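Local coordinates for protein anaphase-promoting complex subunit cut9 (PDB 2XPI) that serves as a subunit of the anaphase-promoting complex/cyclosome, a ubiquitin ligase that controls progression through mitosis and the G1 phase of the cell cycle, at residues M452-Q465 with L477-S489. Numbering follows the deposited sequence.
Sequences MQLGNILLANEYLQ and LLNELGVVAFNKS
Leu464 and Val484 are reciprocal knobs in holes, and between them they lock the second helix of TPR 11 (457-470) against the first helix of TPR 12 (475-487). Leu464 settles among Leu477, Glu480, Leu481 and Val484; Val484 in turn sits among Met452, Ile457, Asn461 and Leu464. Helices 457-465 and 477-487 run roughly antiparallel, their directions 149° apart and their axes 10.4 Å apart at closest approach, an example of how successive tetratricopeptide repeats stack into a superhelix.

The apolar contacts divide by branch. With its CG anti to the carbonyl carbon (chi1 -70°), Leu464 extends one methyl, CD1, to CG2 of Val484 at 4.0 Å, while CD2 meets CD1 of Leu477 at 3.9 Å, the two leucine side chains lying alongside one another but pointing opposite ways. CB of Leu464 adds a contact with CD2 of Leu481. Met452, from the first helix of TPR 11, reaches across Val484 roughly perpendicular to it, and its SD lies 3.8 Å from Val484 CG2 and equally far from CG1 of Val483. Ile457 CG2 touches Val484 CG2 more loosely.

Polar side chains take part in this interlock without bonding across it. Gln465 NE2 makes a weak but nearly straight hydrogen bond to OD1 of Asn461 in its own helix (3.5 Å, 169°), while the same nitrogen rests 3.5 Å from Leu481 CD2. Lys488 brings NZ no nearer than 3.9 Å to Asn461 ND2. Glu480 packs its CB against Leu464, but its OE1 hydrogen-bonds a polar side chain of another protein's chain.

No hydrogen bond joins the segments, so the repeats are held here by interlocking apolar shape, while Glu480 and Val483 also face the bound protein, consistent with the binding of hcn1 by TPR repeats 8 and 10-13.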
# COMPACT_ATOMS: atom_id res chain seq x y z
N MET A 452 47.41 -1.02 10.71
CA MET A 452 48.40 -1.28 11.74
C MET A 452 48.47 -2.76 12.10
O MET A 452 49.56 -3.32 12.18
CB MET A 452 48.10 -0.46 12.99
CG MET A 452 48.66 0.92 12.90
SD MET A 452 48.69 1.75 14.47
CE MET A 452 47.11 2.59 14.42
N GLN A 453 47.31 -3.38 12.30
CA GLN A 453 47.22 -4.81 12.58
C GLN A 453 47.96 -5.64 11.55
O GLN A 453 48.65 -6.59 11.89
CB GLN A 453 45.76 -5.25 12.58
CG GLN A 453 44.91 -4.44 13.49
CD GLN A 453 45.30 -4.65 14.92
OE1 GLN A 453 45.20 -5.76 15.44
NE2 GLN A 453 45.78 -3.58 15.57
N LEU A 454 47.81 -5.29 10.28
CA LEU A 454 48.44 -6.05 9.21
C LEU A 454 49.94 -5.78 9.14
O LEU A 454 50.68 -6.51 8.46
CB LEU A 454 47.79 -5.70 7.88
CG LEU A 454 46.34 -6.16 7.77
CD1 LEU A 454 45.76 -5.80 6.41
CD2 LEU A 454 46.26 -7.65 8.02
N GLY A 455 50.38 -4.73 9.82
CA GLY A 455 51.76 -4.30 9.70
C GLY A 455 52.07 -3.33 8.57
O GLY A 455 53.25 -3.10 8.30
N ASN A 456 51.07 -2.77 7.90
CA ASN A 456 51.34 -1.74 6.90
C ASN A 456 51.38 -0.38 7.56
O ASN A 456 50.40 0.36 7.55
CB ASN A 456 50.33 -1.74 5.75
CG ASN A 456 49.95 -3.15 5.31
OD1 ASN A 456 50.65 -4.11 5.63
ND2 ASN A 456 48.83 -3.28 4.59
N ILE A 457 52.51 -0.05 8.16
CA ILE A 457 52.69 1.22 8.85
C ILE A 457 52.67 2.39 7.87
O ILE A 457 52.21 3.46 8.21
CB ILE A 457 54.04 1.26 9.62
CG1 ILE A 457 54.76 -0.09 9.52
CG2 ILE A 457 53.82 1.66 11.07
CD1 ILE A 457 55.33 -0.40 8.13
N LEU A 458 53.20 2.19 6.67
CA LEU A 458 53.19 3.29 5.72
C LEU A 458 51.74 3.62 5.39
O LEU A 458 51.31 4.77 5.43
CB LEU A 458 53.98 2.96 4.45
CG LEU A 458 53.81 3.98 3.30
CD1 LEU A 458 55.08 4.79 2.99
CD2 LEU A 458 53.28 3.30 2.02
N LEU A 459 50.98 2.57 5.10
CA LEU A 459 49.59 2.72 4.71
C LEU A 459 48.78 3.26 5.89
O LEU A 459 48.00 4.20 5.74
CB LEU A 459 49.05 1.39 4.24
CG LEU A 459 47.91 1.47 3.24
CD1 LEU A 459 48.36 2.29 2.05
CD2 LEU A 459 47.46 0.08 2.81
N ALA A 460 49.00 2.67 7.06
CA ALA A 460 48.29 3.06 8.27
C ALA A 460 48.54 4.53 8.55
O ALA A 460 47.67 5.24 9.04
CB ALA A 460 48.73 2.20 9.45
N ASN A 461 49.73 4.99 8.24
CA ASN A 461 50.06 6.38 8.46
C ASN A 461 49.40 7.28 7.41
O ASN A 461 48.98 8.39 7.73
CB ASN A 461 51.58 6.57 8.45
CG ASN A 461 51.98 7.99 8.78
OD1 ASN A 461 51.53 8.54 9.78
ND2 ASN A 461 52.82 8.58 7.95
N GLU A 462 49.32 6.82 6.17
CA GLU A 462 48.60 7.57 5.15
C GLU A 462 47.18 7.87 5.63
O GLU A 462 46.76 9.02 5.70
CB GLU A 462 48.52 6.76 3.86
CG GLU A 462 49.82 6.58 3.16
CD GLU A 462 50.01 7.61 2.09
OE1 GLU A 462 50.56 7.28 1.03
OE2 GLU A 462 49.57 8.75 2.32
N TYR A 463 46.43 6.82 5.95
CA TYR A 463 45.08 6.97 6.44
C TYR A 463 45.00 7.84 7.71
O TYR A 463 44.09 8.66 7.85
CB TYR A 463 44.46 5.61 6.69
CG TYR A 463 44.07 4.82 5.47
CD1 TYR A 463 43.03 5.23 4.63
CD2 TYR A 463 44.69 3.62 5.17
CE1 TYR A 463 42.64 4.48 3.52
CE2 TYR A 463 44.33 2.87 4.06
CZ TYR A 463 43.30 3.30 3.25
OH TYR A 463 42.95 2.53 2.16
N LEU A 464 45.95 7.69 8.63
CA LEU A 464 45.89 8.48 9.86
C LEU A 464 46.15 9.98 9.65
O LEU A 464 45.46 10.81 10.24
CB LEU A 464 46.80 7.89 10.94
CG LEU A 464 46.33 6.54 11.52
CD1 LEU A 464 47.36 5.98 12.45
CD2 LEU A 464 45.01 6.65 12.22
N GLN A 465 47.13 10.33 8.83
CA GLN A 465 47.33 11.74 8.46
C GLN A 465 46.08 12.29 7.77
O GLN A 465 45.70 13.44 7.96
CB GLN A 465 48.55 11.92 7.54
CG GLN A 465 49.87 11.59 8.20
CD GLN A 465 50.13 12.45 9.44
OE1 GLN A 465 49.78 13.64 9.46
NE2 GLN A 465 50.75 11.86 10.47
N LEU A 477 42.43 9.05 17.76
CA LEU A 477 43.28 9.31 16.63
C LEU A 477 44.67 9.64 17.09
O LEU A 477 45.65 9.23 16.47
CB LEU A 477 42.71 10.49 15.85
CG LEU A 477 43.57 11.08 14.74
CD1 LEU A 477 43.75 10.09 13.60
CD2 LEU A 477 42.91 12.34 14.25
N LEU A 478 44.77 10.41 18.18
CA LEU A 478 46.07 10.77 18.74
C LEU A 478 46.74 9.54 19.33
O LEU A 478 47.94 9.36 19.22
CB LEU A 478 45.94 11.87 19.80
CG LEU A 478 45.43 13.21 19.25
CD1 LEU A 478 45.16 14.18 20.39
CD2 LEU A 478 46.41 13.81 18.26
N ASN A 479 45.95 8.67 19.93
CA ASN A 479 46.49 7.39 20.35
C ASN A 479 47.06 6.62 19.16
O ASN A 479 48.17 6.14 19.22
CB ASN A 479 45.45 6.54 21.09
CG ASN A 479 46.02 5.20 21.51
OD1 ASN A 479 46.00 4.24 20.74
ND2 ASN A 479 46.57 5.14 22.71
N GLU A 480 46.31 6.52 18.08
CA GLU A 480 46.77 5.77 16.92
C GLU A 480 48.01 6.39 16.25
O GLU A 480 48.91 5.67 15.82
CB GLU A 480 45.64 5.57 15.91
CG GLU A 480 44.39 4.94 16.50
CD GLU A 480 44.66 3.60 17.18
OE1 GLU A 480 45.38 2.77 16.58
OE2 GLU A 480 44.16 3.37 18.31
N LEU A 481 48.06 7.70 16.16
CA LEU A 481 49.25 8.36 15.65
C LEU A 481 50.45 8.07 16.56
O LEU A 481 51.60 8.03 16.10
CB LEU A 481 49.03 9.86 15.56
CG LEU A 481 48.26 10.34 14.34
CD1 LEU A 481 47.72 11.75 14.59
CD2 LEU A 481 49.17 10.27 13.12
N GLY A 482 50.17 7.87 17.84
CA GLY A 482 51.21 7.63 18.83
C GLY A 482 51.76 6.22 18.76
O GLY A 482 52.95 6.00 18.94
N VAL A 483 50.89 5.25 18.49
CA VAL A 483 51.31 3.87 18.30
C VAL A 483 52.17 3.73 17.04
O VAL A 483 52.95 2.79 16.90
CB VAL A 483 50.10 2.93 18.21
CG1 VAL A 483 50.54 1.54 17.77
CG2 VAL A 483 49.41 2.87 19.55
N VAL A 484 52.04 4.68 16.13
CA VAL A 484 52.76 4.66 14.88
C VAL A 484 54.13 5.28 15.09
O VAL A 484 55.13 4.73 14.65
CB VAL A 484 51.95 5.39 13.75
CG1 VAL A 484 52.84 6.09 12.75
CG2 VAL A 484 51.03 4.40 13.06
N ALA A 485 54.19 6.40 15.79
CA ALA A 485 55.48 7.01 16.10
C ALA A 485 56.30 6.06 16.95
O ALA A 485 57.50 6.00 16.81
CB ALA A 485 55.28 8.31 16.82
N PHE A 486 55.65 5.31 17.82
CA PHE A 486 56.32 4.34 18.66
C PHE A 486 56.79 3.15 17.83
O PHE A 486 57.81 2.54 18.14
CB PHE A 486 55.38 3.88 19.79
CG PHE A 486 55.93 2.78 20.65
CD1 PHE A 486 55.87 1.46 20.25
CD2 PHE A 486 56.49 3.06 21.88
CE1 PHE A 486 56.38 0.43 21.04
CE2 PHE A 486 57.00 2.04 22.70
CZ PHE A 486 56.93 0.72 22.27
N ASN A 487 56.07 2.82 16.77
CA ASN A 487 56.45 1.71 15.91
C ASN A 487 57.62 2.03 14.98
O ASN A 487 58.48 1.19 14.76
CB ASN A 487 55.25 1.15 15.16
CG ASN A 487 54.43 0.22 16.02
OD1 ASN A 487 54.99 -0.52 16.83
ND2 ASN A 487 53.12 0.28 15.88
N LYS A 488 57.65 3.25 14.46
CA LYS A 488 58.92 3.83 14.04
C LYS A 488 59.65 3.95 15.38
O LYS A 488 59.15 3.47 16.39
CB LYS A 488 58.69 5.19 13.40
CG LYS A 488 57.32 5.31 12.73
CD LYS A 488 57.33 6.19 11.49
CE LYS A 488 55.97 6.19 10.79
NZ LYS A 488 55.99 6.84 9.44
N SER A 489 60.80 4.58 15.45
CA SER A 489 61.33 4.73 16.80
C SER A 489 61.38 6.17 17.27
O SER A 489 62.42 6.68 17.68
CB SER A 489 62.67 4.01 16.97
OG SER A 489 62.43 2.69 17.41